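Local coordinates for protein dioxygenase (Pseudomonas brassicacearum, PDB 5V2D) that probably cleaves the central double bond of lignostilbenes with molecular oxygen at a non-haem iron centre, releasing two aromatic aldehydes, at residues A140-I145 against F185-K190; N136-N141 against A153-A158; L159-D164 against L171-F176; D78-G83 against M492-C497; N197-S202 against Y215-P220. All coordinates share one frame; numbering follows the deposited sequence.

Contact 1: residues A140-I145 against F185-K190. With FE (Fe (III) ion), chain E.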
# COMPACT_ATOMS: atom_id res chain seq x y z
N ALA A 140 -3.66 11.49 -1.50
CA ALA A 140 -2.25 11.18 -1.62
C ALA A 140 -1.80 10.32 -0.42
O ALA A 140 -0.77 10.63 0.16
CB ALA A 140 -1.44 12.46 -1.70
N ASN A 141 -2.58 9.29 -0.08
CA ASN A 141 -2.49 8.59 1.20
C ASN A 141 -1.99 7.16 1.22
O ASN A 141 -2.06 6.53 2.28
CB ASN A 141 -3.84 8.69 1.90
CG ASN A 141 -4.88 7.79 1.32
OD1 ASN A 141 -4.69 7.20 0.28
ND2 ASN A 141 -6.03 7.68 2.03
N THR A 142 -1.54 6.64 0.06
CA THR A 142 -1.36 5.20 -0.07
C THR A 142 0.06 4.73 -0.08
O THR A 142 0.41 3.74 0.62
CB THR A 142 -2.16 4.67 -1.28
OG1 THR A 142 -3.54 4.94 -1.05
CG2 THR A 142 -2.02 3.18 -1.44
N SER A 143 0.93 5.40 -0.85
CA SER A 143 2.35 5.06 -0.85
C SER A 143 3.21 6.26 -0.95
O SER A 143 2.78 7.34 -1.32
CB SER A 143 2.72 4.19 -2.08
OG SER A 143 2.01 2.96 -2.08
N VAL A 144 4.50 6.04 -0.69
CA VAL A 144 5.52 7.05 -0.89
C VAL A 144 6.70 6.42 -1.58
O VAL A 144 7.00 5.25 -1.35
CB VAL A 144 5.94 7.73 0.45
CG1 VAL A 144 4.90 8.72 0.92
CG2 VAL A 144 6.18 6.70 1.55
N ILE A 145 7.35 7.16 -2.47
CA ILE A 145 8.57 6.67 -3.12
C ILE A 145 9.45 7.84 -3.52
O ILE A 145 8.93 8.87 -3.93
CB ILE A 145 8.22 5.81 -4.36
CG1 ILE A 145 9.36 4.91 -4.71
CG2 ILE A 145 7.83 6.66 -5.59
CD1 ILE A 145 9.03 3.90 -5.77
N PHE A 185 -2.58 7.89 -11.57
CA PHE A 185 -1.26 7.27 -11.53
C PHE A 185 -1.22 6.31 -10.37
O PHE A 185 -1.71 6.66 -9.30
CB PHE A 185 -0.27 8.40 -11.38
CG PHE A 185 1.16 8.02 -11.61
CD1 PHE A 185 1.73 8.10 -12.88
CD2 PHE A 185 1.97 7.61 -10.54
CE1 PHE A 185 3.06 7.79 -13.06
CE2 PHE A 185 3.29 7.31 -10.74
CZ PHE A 185 3.84 7.41 -12.02
N THR A 186 -0.65 5.14 -10.54
CA THR A 186 -0.70 4.11 -9.50
C THR A 186 -0.09 4.56 -8.20
O THR A 186 0.84 5.40 -8.20
CB THR A 186 0.03 2.82 -9.98
OG1 THR A 186 -0.16 1.77 -9.07
CG2 THR A 186 1.47 3.05 -10.19
N ALA A 187 -0.53 3.95 -7.10
CA ALA A 187 0.20 4.08 -5.84
C ALA A 187 1.18 2.90 -5.66
O ALA A 187 1.81 2.81 -4.63
CB ALA A 187 -0.78 4.14 -4.68
N HIS A 188 1.32 2.01 -6.65
CA HIS A 188 2.29 0.93 -6.55
C HIS A 188 3.34 0.92 -7.67
O HIS A 188 3.54 -0.10 -8.31
CB HIS A 188 1.59 -0.41 -6.44
CG HIS A 188 1.14 -0.66 -5.05
ND1 HIS A 188 2.07 -0.90 -4.06
CD2 HIS A 188 -0.07 -0.68 -4.45
CE1 HIS A 188 1.42 -1.03 -2.90
NE2 HIS A 188 0.13 -0.94 -3.12
N PRO A 189 4.02 2.05 -7.89
CA PRO A 189 5.12 2.04 -8.81
C PRO A 189 6.26 1.24 -8.23
O PRO A 189 6.28 1.01 -6.97
CB PRO A 189 5.50 3.52 -8.89
CG PRO A 189 5.23 4.06 -7.52
CD PRO A 189 3.95 3.31 -7.12
N LYS A 190 7.16 0.79 -9.09
CA LYS A 190 8.36 0.06 -8.63
C LYS A 190 9.59 0.79 -9.13
O LYS A 190 9.54 1.42 -10.18
CB LYS A 190 8.41 -1.30 -9.29
CG LYS A 190 7.18 -2.18 -9.34
CD LYS A 190 6.79 -2.59 -7.99
CE LYS A 190 5.52 -3.45 -8.12
NZ LYS A 190 4.76 -3.35 -6.87
FE FE E . -1.37 -1.22 -1.63
O HOH W 1 -2.80 -0.82 -0.20

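Contact 2: residues N136-N141 against A153-A158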
# COMPACT_ATOMS: atom_id res chain seq x y z
N ASN A 136 -9.96 18.48 -7.14
CA ASN A 136 -9.08 17.28 -7.07
C ASN A 136 -9.48 16.55 -5.76
O ASN A 136 -9.31 17.05 -4.66
CB ASN A 136 -7.58 17.69 -7.07
CG ASN A 136 -6.66 16.46 -7.10
OD1 ASN A 136 -7.07 15.33 -6.77
ND2 ASN A 136 -5.41 16.70 -7.45
N ASN A 137 -10.02 15.37 -5.92
CA ASN A 137 -10.51 14.54 -4.79
C ASN A 137 -9.42 13.75 -4.04
O ASN A 137 -9.76 13.03 -3.13
CB ASN A 137 -11.55 13.54 -5.32
CG ASN A 137 -12.58 13.12 -4.27
OD1 ASN A 137 -13.02 13.97 -3.45
ND2 ASN A 137 -12.99 11.82 -4.28
N THR A 138 -8.17 13.80 -4.48
CA THR A 138 -7.15 12.91 -3.94
C THR A 138 -6.71 13.29 -2.53
O THR A 138 -6.66 14.44 -2.18
CB THR A 138 -5.91 12.75 -4.86
OG1 THR A 138 -5.27 11.51 -4.52
CG2 THR A 138 -4.94 13.86 -4.71
N THR A 139 -6.36 12.26 -1.77
CA THR A 139 -5.71 12.41 -0.46
C THR A 139 -4.24 12.00 -0.41
O THR A 139 -3.63 12.14 0.63
CB THR A 139 -6.45 11.51 0.58
OG1 THR A 139 -6.51 10.17 0.05
CG2 THR A 139 -7.84 12.06 0.84
N ALA A 140 -3.66 11.49 -1.50
CA ALA A 140 -2.25 11.18 -1.62
C ALA A 140 -1.80 10.32 -0.42
O ALA A 140 -0.77 10.63 0.16
CB ALA A 140 -1.44 12.46 -1.70
N ASN A 141 -2.58 9.29 -0.08
CA ASN A 141 -2.49 8.59 1.20
C ASN A 141 -1.99 7.16 1.22
O ASN A 141 -2.06 6.53 2.28
CB ASN A 141 -3.84 8.69 1.90
CG ASN A 141 -4.88 7.79 1.32
OD1 ASN A 141 -4.69 7.20 0.28
ND2 ASN A 141 -6.03 7.68 2.03
N ALA A 153 4.14 11.22 -2.91
CA ALA A 153 3.03 10.67 -2.13
C ALA A 153 1.92 10.36 -3.12
O ALA A 153 1.47 11.23 -3.90
CB ALA A 153 2.52 11.66 -1.09
N LEU A 154 1.53 9.10 -3.17
CA LEU A 154 0.74 8.57 -4.26
C LEU A 154 -0.63 8.04 -3.77
O LEU A 154 -0.76 7.42 -2.71
CB LEU A 154 1.46 7.46 -4.93
CG LEU A 154 2.87 7.81 -5.42
CD1 LEU A 154 3.88 6.85 -4.76
CD2 LEU A 154 2.92 7.64 -6.93
N LYS A 155 -1.60 8.18 -4.67
CA LYS A 155 -2.84 7.52 -4.52
C LYS A 155 -3.46 7.36 -5.92
O LYS A 155 -3.43 8.24 -6.70
CB LYS A 155 -3.64 8.42 -3.68
CG LYS A 155 -5.07 8.30 -3.65
CD LYS A 155 -5.56 7.26 -2.94
CE LYS A 155 -6.92 7.70 -2.37
NZ LYS A 155 -7.28 6.44 -1.60
N GLU A 156 -4.03 6.20 -6.15
CA GLU A 156 -4.30 5.70 -7.49
C GLU A 156 -5.46 6.38 -8.22
O GLU A 156 -5.76 6.01 -9.37
CB GLU A 156 -4.55 4.18 -7.47
CG GLU A 156 -5.88 3.77 -6.78
CD GLU A 156 -5.82 2.30 -6.31
OE1 GLU A 156 -4.86 1.95 -5.60
OE2 GLU A 156 -6.73 1.51 -6.67
N ASP A 157 -6.09 7.35 -7.60
CA ASP A 157 -7.18 8.14 -8.23
C ASP A 157 -6.69 9.42 -8.86
O ASP A 157 -7.48 10.17 -9.38
CB ASP A 157 -8.30 8.47 -7.23
CG ASP A 157 -7.86 9.33 -6.08
OD1 ASP A 157 -6.62 9.53 -5.87
OD2 ASP A 157 -8.80 9.82 -5.32
N ALA A 158 -5.37 9.70 -8.81
CA ALA A 158 -4.87 10.97 -9.29
C ALA A 158 -3.36 10.91 -9.48
O ALA A 158 -2.72 9.90 -9.13
CB ALA A 158 -5.25 12.08 -8.31
O HOH W 2 -9.46 10.30 -2.82
O HOH W 3 -11.30 10.18 -6.04

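Contact 3: residues L159-D164 against L171-F176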
# COMPACT_ATOMS: atom_id res chain seq x y z
N LEU A 159 -2.81 12.00 -9.99
CA LEU A 159 -1.38 12.16 -10.05
C LEU A 159 -0.85 12.33 -8.63
O LEU A 159 -1.59 12.72 -7.72
CB LEU A 159 -1.06 13.44 -10.86
CG LEU A 159 -1.28 13.35 -12.39
CD1 LEU A 159 -1.12 14.75 -12.97
CD2 LEU A 159 -0.26 12.45 -12.99
N PRO A 160 0.42 12.03 -8.42
CA PRO A 160 0.99 12.09 -7.09
C PRO A 160 1.32 13.49 -6.69
O PRO A 160 1.26 14.39 -7.54
CB PRO A 160 2.29 11.27 -7.23
CG PRO A 160 2.59 11.22 -8.68
CD PRO A 160 1.36 11.49 -9.44
N TRP A 161 1.62 13.68 -5.40
CA TRP A 161 1.97 14.95 -4.82
C TRP A 161 3.45 14.87 -4.35
O TRP A 161 3.88 13.89 -3.75
CB TRP A 161 1.04 15.29 -3.64
CG TRP A 161 -0.22 15.81 -4.17
CD1 TRP A 161 -1.15 15.12 -4.88
CD2 TRP A 161 -0.63 17.18 -4.18
NE1 TRP A 161 -2.12 15.98 -5.30
CE2 TRP A 161 -1.83 17.25 -4.90
CE3 TRP A 161 -0.12 18.34 -3.63
CZ2 TRP A 161 -2.52 18.45 -5.05
CZ3 TRP A 161 -0.80 19.53 -3.78
CH2 TRP A 161 -1.97 19.58 -4.51
N ALA A 162 4.24 15.88 -4.74
CA ALA A 162 5.64 15.90 -4.36
C ALA A 162 5.84 16.59 -3.04
O ALA A 162 5.16 17.58 -2.73
CB ALA A 162 6.47 16.53 -5.47
N MET A 163 6.79 16.05 -2.29
CA MET A 163 7.25 16.58 -1.06
C MET A 163 8.77 16.68 -0.99
O MET A 163 9.50 15.89 -1.61
CB MET A 163 6.71 15.72 0.07
CG MET A 163 5.16 15.56 0.05
SD MET A 163 4.78 14.33 1.35
CE MET A 163 4.35 15.43 2.72
N ASP A 164 9.23 17.62 -0.17
CA ASP A 164 10.68 17.78 0.03
C ASP A 164 11.18 16.56 0.83
O ASP A 164 10.60 16.20 1.90
CB ASP A 164 10.96 19.07 0.79
CG ASP A 164 12.43 19.30 1.02
OD1 ASP A 164 13.11 18.62 1.82
OD2 ASP A 164 12.93 20.21 0.40
N LEU A 171 5.37 20.25 -2.16
CA LEU A 171 5.78 20.99 -3.37
C LEU A 171 4.69 21.16 -4.36
O LEU A 171 4.68 22.13 -5.08
CB LEU A 171 6.97 20.32 -4.05
CG LEU A 171 8.14 20.15 -3.07
CD1 LEU A 171 9.36 19.38 -3.58
CD2 LEU A 171 8.57 21.55 -2.58
N GLY A 172 3.68 20.30 -4.40
CA GLY A 172 2.52 20.50 -5.33
C GLY A 172 2.29 19.18 -6.04
O GLY A 172 3.04 18.19 -5.87
N GLU A 173 1.27 19.16 -6.84
CA GLU A 173 0.97 18.04 -7.68
C GLU A 173 2.16 17.82 -8.60
O GLU A 173 2.70 18.75 -9.17
CB GLU A 173 -0.29 18.27 -8.49
CG GLU A 173 -0.67 17.07 -9.31
CD GLU A 173 -1.96 17.29 -10.14
OE1 GLU A 173 -1.86 18.18 -11.04
OE2 GLU A 173 -3.01 16.57 -9.98
N TRP A 174 2.56 16.59 -8.76
CA TRP A 174 3.68 16.26 -9.66
C TRP A 174 3.14 15.73 -10.97
O TRP A 174 2.54 14.68 -11.04
CB TRP A 174 4.60 15.20 -9.01
CG TRP A 174 5.94 15.10 -9.59
CD1 TRP A 174 6.39 14.12 -10.38
CD2 TRP A 174 7.02 16.00 -9.43
NE1 TRP A 174 7.71 14.31 -10.70
CE2 TRP A 174 8.13 15.47 -10.15
CE3 TRP A 174 7.18 17.21 -8.74
CZ2 TRP A 174 9.37 16.10 -10.22
CZ3 TRP A 174 8.41 17.84 -8.80
CH2 TRP A 174 9.50 17.27 -9.51
N THR A 175 3.42 16.46 -12.04
CA THR A 175 2.91 16.08 -13.41
C THR A 175 3.95 15.37 -14.25
O THR A 175 3.69 15.00 -15.35
CB THR A 175 2.48 17.38 -14.19
OG1 THR A 175 3.67 18.14 -14.38
CG2 THR A 175 1.51 18.24 -13.39
N PHE A 176 5.13 15.13 -13.70
CA PHE A 176 6.30 14.56 -14.41
C PHE A 176 6.62 15.45 -15.63
O PHE A 176 6.62 14.95 -16.77
CB PHE A 176 6.10 13.09 -14.81
CG PHE A 176 5.84 12.18 -13.63
CD1 PHE A 176 4.55 12.03 -13.11
CD2 PHE A 176 6.89 11.50 -13.06
CE1 PHE A 176 4.32 11.16 -12.04
CE2 PHE A 176 6.68 10.66 -11.96
CZ PHE A 176 5.37 10.46 -11.49
O HOH W 4 -3.22 14.83 -7.83
O HOH W 5 -4.43 14.41 -10.83

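Contact 4: residues D78-G83 against M492-C497. With FE (Fe (III) ion), chain E.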
# COMPACT_ATOMS: atom_id res chain seq x y z
N ASP A 78 -17.01 6.62 7.32
CA ASP A 78 -16.02 6.56 6.26
C ASP A 78 -15.15 5.36 6.40
O ASP A 78 -15.30 4.60 7.34
CB ASP A 78 -15.18 7.85 6.23
CG ASP A 78 -14.65 8.21 4.80
OD1 ASP A 78 -14.86 7.46 3.75
OD2 ASP A 78 -13.99 9.32 4.82
N ILE A 79 -14.26 5.15 5.43
CA ILE A 79 -13.40 3.97 5.41
C ILE A 79 -11.97 4.43 5.63
O ILE A 79 -11.61 5.64 5.38
CB ILE A 79 -13.58 3.13 4.16
CG1 ILE A 79 -13.03 3.84 2.92
CG2 ILE A 79 -15.07 2.73 4.04
CD1 ILE A 79 -13.02 3.02 1.68
N PHE A 80 -11.15 3.50 6.12
CA PHE A 80 -9.75 3.84 6.44
C PHE A 80 -8.99 4.36 5.25
O PHE A 80 -8.23 5.32 5.37
CB PHE A 80 -9.06 2.57 6.99
CG PHE A 80 -7.57 2.70 7.16
CD1 PHE A 80 -6.74 1.91 6.45
CD2 PHE A 80 -7.06 3.57 8.06
CE1 PHE A 80 -5.34 1.95 6.62
CE2 PHE A 80 -5.68 3.68 8.21
CZ PHE A 80 -4.83 2.85 7.49
N PHE A 81 -9.24 3.80 4.08
CA PHE A 81 -8.55 4.17 2.86
C PHE A 81 -8.84 5.63 2.39
O PHE A 81 -8.27 6.08 1.41
CB PHE A 81 -8.89 3.22 1.70
CG PHE A 81 -8.43 1.82 1.86
CD1 PHE A 81 -7.37 1.44 2.63
CD2 PHE A 81 -8.98 0.84 1.00
CE1 PHE A 81 -6.96 0.10 2.76
CE2 PHE A 81 -8.54 -0.50 1.04
CZ PHE A 81 -7.56 -0.88 1.96
N ASN A 82 -9.75 6.32 3.06
CA ASN A 82 -10.16 7.65 2.61
C ASN A 82 -9.53 8.83 3.38
O ASN A 82 -9.83 9.97 3.12
CB ASN A 82 -11.67 7.78 2.64
CG ASN A 82 -12.22 8.73 1.57
OD1 ASN A 82 -11.49 9.13 0.57
ND2 ASN A 82 -13.50 9.05 1.72
N GLY A 83 -8.63 8.55 4.30
CA GLY A 83 -8.12 9.59 5.19
C GLY A 83 -6.99 10.39 4.52
O GLY A 83 -6.21 9.84 3.73
N MET A 492 -2.40 3.41 12.28
CA MET A 492 -2.14 2.42 11.21
C MET A 492 -1.87 3.14 9.93
O MET A 492 -2.53 4.12 9.64
CB MET A 492 -3.29 1.42 11.12
CG MET A 492 -3.13 0.34 10.08
SD MET A 492 -1.68 -0.67 10.49
CE MET A 492 -1.66 -1.85 9.19
N SER A 493 -0.92 2.63 9.16
CA SER A 493 -0.44 3.22 7.95
C SER A 493 -0.77 2.34 6.76
O SER A 493 -1.27 1.17 6.88
CB SER A 493 1.07 3.50 7.99
OG SER A 493 1.42 4.23 9.20
N LEU A 494 -0.45 2.85 5.61
CA LEU A 494 -0.38 2.05 4.42
C LEU A 494 1.09 1.84 4.05
O LEU A 494 1.84 1.30 4.88
CB LEU A 494 -1.28 2.65 3.35
CG LEU A 494 -2.77 2.46 3.55
CD1 LEU A 494 -3.61 3.28 2.52
CD2 LEU A 494 -3.19 1.01 3.56
N HIS A 495 1.53 2.21 2.87
CA HIS A 495 2.84 1.76 2.41
C HIS A 495 4.00 2.68 2.70
O HIS A 495 3.79 3.87 2.92
CB HIS A 495 2.79 1.48 0.89
CG HIS A 495 1.78 0.46 0.57
ND1 HIS A 495 1.98 -0.89 0.87
CD2 HIS A 495 0.57 0.55 -0.07
CE1 HIS A 495 0.92 -1.58 0.42
NE2 HIS A 495 0.06 -0.73 -0.14
N GLY A 496 5.19 2.11 2.77
CA GLY A 496 6.39 2.91 3.04
C GLY A 496 7.54 2.50 2.17
O GLY A 496 7.43 1.58 1.30
N CYS A 497 8.68 3.15 2.38
CA CYS A 497 9.87 2.81 1.54
C CYS A 497 11.10 3.23 2.30
O CYS A 497 11.06 4.06 3.24
CB CYS A 497 9.85 3.54 0.21
SG CYS A 497 9.98 5.35 0.37
FE FE E . -1.37 -1.22 -1.63
O HOH W 1 -2.80 -0.82 -0.20

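Contact 5: residues N197-S202 against Y215-P220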
# COMPACT_ATOMS: atom_id res chain seq x y z
N ASN A 197 15.02 3.27 -13.01
CA ASN A 197 13.80 3.73 -13.66
C ASN A 197 12.58 3.53 -12.72
O ASN A 197 12.51 2.54 -11.97
CB ASN A 197 13.52 3.00 -14.95
CG ASN A 197 14.52 3.35 -16.08
OD1 ASN A 197 15.37 4.20 -15.92
ND2 ASN A 197 14.34 2.73 -17.22
N LEU A 198 11.59 4.41 -12.89
CA LEU A 198 10.31 4.32 -12.21
C LEU A 198 9.38 3.63 -13.13
O LEU A 198 9.15 4.11 -14.25
CB LEU A 198 9.80 5.69 -11.82
CG LEU A 198 8.51 5.77 -10.99
CD1 LEU A 198 8.82 5.17 -9.64
CD2 LEU A 198 8.13 7.19 -10.80
N LEU A 199 8.87 2.49 -12.70
CA LEU A 199 7.96 1.67 -13.48
C LEU A 199 6.58 1.87 -12.87
O LEU A 199 6.38 1.69 -11.64
CB LEU A 199 8.35 0.24 -13.39
CG LEU A 199 9.89 -0.04 -13.54
CD1 LEU A 199 10.15 -1.54 -13.58
CD2 LEU A 199 10.50 0.54 -14.79
N ALA A 200 5.62 2.33 -13.66
CA ALA A 200 4.36 2.72 -13.14
C ALA A 200 3.23 2.42 -14.15
O ALA A 200 3.48 1.90 -15.22
CB ALA A 200 4.41 4.21 -12.79
N PHE A 201 2.00 2.73 -13.76
CA PHE A 201 0.87 2.45 -14.63
C PHE A 201 -0.31 3.29 -14.18
O PHE A 201 -0.26 3.93 -13.12
CB PHE A 201 0.54 0.97 -14.68
CG PHE A 201 -0.10 0.45 -13.43
CD1 PHE A 201 -1.53 0.41 -13.30
CD2 PHE A 201 0.66 0.01 -12.37
CE1 PHE A 201 -2.10 -0.01 -12.12
CE2 PHE A 201 0.05 -0.44 -11.19
CZ PHE A 201 -1.31 -0.46 -11.06
N SER A 202 -1.39 3.26 -14.96
CA SER A 202 -2.66 3.95 -14.62
C SER A 202 -3.85 3.07 -15.06
O SER A 202 -3.77 2.43 -16.13
CB SER A 202 -2.71 5.28 -15.35
OG SER A 202 -4.04 5.80 -15.34
N TYR A 215 0.82 1.50 -19.28
CA TYR A 215 2.14 1.31 -18.62
C TYR A 215 3.03 2.52 -18.90
O TYR A 215 3.03 3.03 -20.03
CB TYR A 215 2.82 0.03 -19.13
CG TYR A 215 4.20 -0.13 -18.61
CD1 TYR A 215 4.42 -0.28 -17.28
CD2 TYR A 215 5.30 -0.07 -19.45
CE1 TYR A 215 5.68 -0.39 -16.76
CE2 TYR A 215 6.57 -0.22 -18.96
CZ TYR A 215 6.76 -0.37 -17.61
OH TYR A 215 8.02 -0.45 -17.07
N PHE A 216 3.76 3.00 -17.91
CA PHE A 216 4.73 4.05 -18.01
C PHE A 216 6.10 3.63 -17.48
O PHE A 216 6.18 3.03 -16.40
CB PHE A 216 4.36 5.26 -17.13
CG PHE A 216 3.09 5.88 -17.46
CD1 PHE A 216 2.01 5.88 -16.54
CD2 PHE A 216 2.95 6.55 -18.66
CE1 PHE A 216 0.83 6.55 -16.84
CE2 PHE A 216 1.73 7.21 -18.98
CZ PHE A 216 0.67 7.18 -18.05
N GLU A 217 7.17 4.04 -18.19
CA GLU A 217 8.50 3.84 -17.73
C GLU A 217 9.26 5.14 -17.78
O GLU A 217 9.41 5.73 -18.88
CB GLU A 217 9.18 2.73 -18.51
CG GLU A 217 10.57 2.42 -17.95
CD GLU A 217 11.03 0.96 -18.17
OE1 GLU A 217 12.23 0.81 -17.87
OE2 GLU A 217 10.25 0.02 -18.56
N LEU A 218 9.76 5.60 -16.62
CA LEU A 218 10.48 6.83 -16.45
C LEU A 218 11.91 6.66 -15.99
O LEU A 218 12.23 5.76 -15.20
CB LEU A 218 9.76 7.82 -15.53
CG LEU A 218 8.32 8.20 -15.96
CD1 LEU A 218 7.29 7.69 -14.98
CD2 LEU A 218 8.15 9.68 -16.17
N SER A 219 12.80 7.51 -16.53
CA SER A 219 14.17 7.49 -16.17
C SER A 219 14.32 8.06 -14.81
O SER A 219 13.41 8.75 -14.29
CB SER A 219 15.00 8.32 -17.22
OG SER A 219 14.92 9.70 -16.92
N PRO A 220 15.47 7.80 -14.16
CA PRO A 220 15.66 8.38 -12.80
C PRO A 220 15.65 9.90 -12.73
O PRO A 220 15.39 10.47 -11.66
CB PRO A 220 17.02 7.81 -12.35
CG PRO A 220 17.64 7.24 -13.55
CD PRO A 220 16.63 6.99 -14.60

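Contact 1: residues A140-I145 against F185-K190
Ser143 and Ala187 meet beside the iron of a seven-bladed beta-propeller, where the start of strand 143-147 passes the loop carrying the metal ligand His188. One hydrogen bond crosses: Ser143 OG donates to Ala187 O over 2.6 Å, arriving 18° out of the carbonyl plane. The hydroxyl stands opposite its own carbonyl carbon (chi1 -61°), which swings it over to the loop and also places Ser143 OG 4.1 Å from His188 CE1, above one imidazole face near the rim. At the metal, His188 NE2 binds the ferric ion, and His239, His304 and His495 complete the four-histidine site characteristic of carotenoid cleavage oxygenases; a water is a further ligand. Apolar packing flanks the polar bond on both sides along the strand. The methyl Thr142 CG2 rests on Ala187 CB at 3.6 Å, while Ile145 and Pro189 slide past each other, Ile145 CG2 lying 4.2 Å from Pro189 CG. The strand starts at a classic beta bulge, Thr142 and Ser143 both facing Leu154. Within the loop, an ST turn sets the backbone at the ligand: His188 N donates to Thr186 OG1 at 2.8 Å, with an N-H...O angle of 165°.

Contact 2: residues N136-N141 against A153-A158
Thr138 and Asp157 join the loop before one propeller blade to a type I beta turn between two of its strands. Thr138 OG1 donates to Asp157 OD1 over 2.8 Å, meeting the carboxylate on its syn side, 17° out of plane. Next to the hydroxyl, Thr138 CB packs on Ala158 CB at 3.6 Å. Lys155 runs past Thr138 in the opposite direction, Lys155 CG touching Thr138 OG1 at 3.3 Å. Its chain bends at chi2 (76°) and again at chi3, carrying Lys155 CE to 3.5 Å from Thr139 OG1 and the ammonium into a weak hydrogen bond with OD1 of Asn141, whose ND2 is bonded to Gly83 O; Lys155 NZ also bonds to Phe81 O. Ala140 O is buried without a partner. In the next shell, the turn is closed by Ala158 N donating to Lys155 O over 3.2 Å, and Thr138 is held by an Asx turn, its N donating to Asn136 OD1 at 3.0 Å. The turn residue Glu156 looks away from this loop and accepts from ND1 of the iron ligand His239, making it second-shell to the metal. At the outer edge, one water donates both to Asn137 O and, at 2.6 Å, to Asp157 OD2.

Contact 3: residues L159-D164 against L171-F176
Trp161 lays one face of its indole over the backbone of the neighbouring strand. Glu173 N sits 3.6 Å above the ring plane towards the rim, and Glu173 CA makes a CH-pi contact 4.1 Å from the centroid of the five-membered ring, 17° off the normal. Glu173 itself is fully extended, CG opposite its backbone N (chi1 -177°), carrying the carboxylate past the indole and slantwise across Leu159, with Glu173 OE2 3.8 Å from Leu159 CB. A water ties this corner together: it donates to Leu159 O and Glu173 OE2 and accepts from Trp161 NE1. On the other side of the sheet Ala162 CB presses on Trp174 CE3 at 3.4 Å, and next to it Pro160 CG meets Phe176 CE1 at 3.8 Å, the two side chains crossing at about a right angle. Within 171-176 the edge of Trp174 meets the face of Phe176, Trp174 CD1 standing 3.6 Å above the ring centre; Phe176 is further stacked on Phe185. The backbones are joined by Trp174 N to Pro160 O, Ala162 N to Gly172 O, and Leu171 N to Ala162 O, the last at 2.7 Å. Leu171 and Gly172 both face Ala162, a classic beta bulge. The whole is an antiparallel hairpin, its strand axes 168° apart, forming the last two strands of a four-stranded blade of the beta-propeller.

Contact 4: residues D78-G83 against M492-C497
Beside the iron site of the beta-propeller, a short 3-10 turn carrying Phe80 and Phe81 packs against the segment that leads into the metal ligand His495 and the strand 496-500 behind it. Leu494 is the shared apolar surface: Leu494 CD2 lies 3.9 Å from Phe80 CE1 and 4.0 Å from Phe81 CE1, so one methyl touches both phenyl rings. Phe80 and Leu494 slide past each other in opposite directions, whereas Phe81 and Leu494 cross at about a right angle. Phe80, with CG opposite its backbone N (chi1 170°), extends further and drives its ring edge into the backbone; Phe80 CZ comes within 3.4 Å of Met492 O, close to the ring plane. That carbonyl is buried without a hydrogen-bonding partner, and the ring edge facing it presents C-H groups. Phe80 CZ also meets Met492 CG at 4.0 Å.

The turn is braced from within. Asn82 ND2 donates to the syn lone pair of Asp78 OD1 at 2.9 Å, and Asn82 N donates to Ile79 O. The carbonyls of Phe81 and Gly83 are both taken by Asn141 ND2, linking the turn to the neighbouring blade. On the metal side, Glu437 accepts from His495 ND1 and so helps to set the imidazole. The same leucine methyl, Leu494 CD2, approaches the iron-bound water to 4.2 Å, and His495 NE2 binds the ferric ion at 2.1 Å.

Contact 5: residues N197-S202 against Y215-P220
Leu199, Tyr215 and Glu217 crowd one face of this antiparallel strand pair. Leu199 lies alongside Glu217, pointing the same way, and its branch Leu199 CD2 approaches Glu217 CD to 3.4 Å; Tyr215 OH is 3.5 Å from the same methyl. The carboxylate is gripped from several directions. Asn197 ND2 donates to the anti lone pair of Glu217 OE1 at 2.9 Å, almost straight (168°), with the amide and carboxylate planes 73° apart; Arg284 adds a salt bridge to this oxygen, and Tyr215 OH donates to Glu217 OE2 over 2.7 Å from above the carboxylate plane. Such a charge, buried with an arginine beside it, probably stays ionised. Tyr215 also brings its CD1 to 3.1 Å from Ala200 O. On the opposite face the cross-strand side-chain contacts are longer: Leu198 CB and Leu218 CB stand 4.3 Å apart, and Ala200 CB and Phe216 CB 4.5 Å. The loose end is at partly exposed Ser219 and Pro220, where the pairing gives out, leaving Asn197 OD1 in contact with Pro220 CD at 3.3 Å. Four backbone bonds, two each at Leu198-Leu218 and Ala200-Phe216, define the register of a beta hairpin, the central pair of strands in a four-stranded propeller blade.

Overall arrangement
From the N terminus, the first segment met is 78-83, which meets 492-497: contact 4 closes a loop of some four hundred residues, bringing the C-terminal strand back to the first blade, and all other contacts fall within it. Contacts 1 and 2 both start around 136-145; contact 2 closes first, at 153-158, and contact 1 at 185-190, enclosing contact 3, a short hairpin of the same blade. Contact 5 follows in series, within the next blade. Contacts 1 and 4 each supply an iron ligand, and Asn141 links contacts 1 and 2 to the turn of contact 4. Phe176 of contact 3 packs on Leu198 and Leu218 of contact 5, joining the two blades.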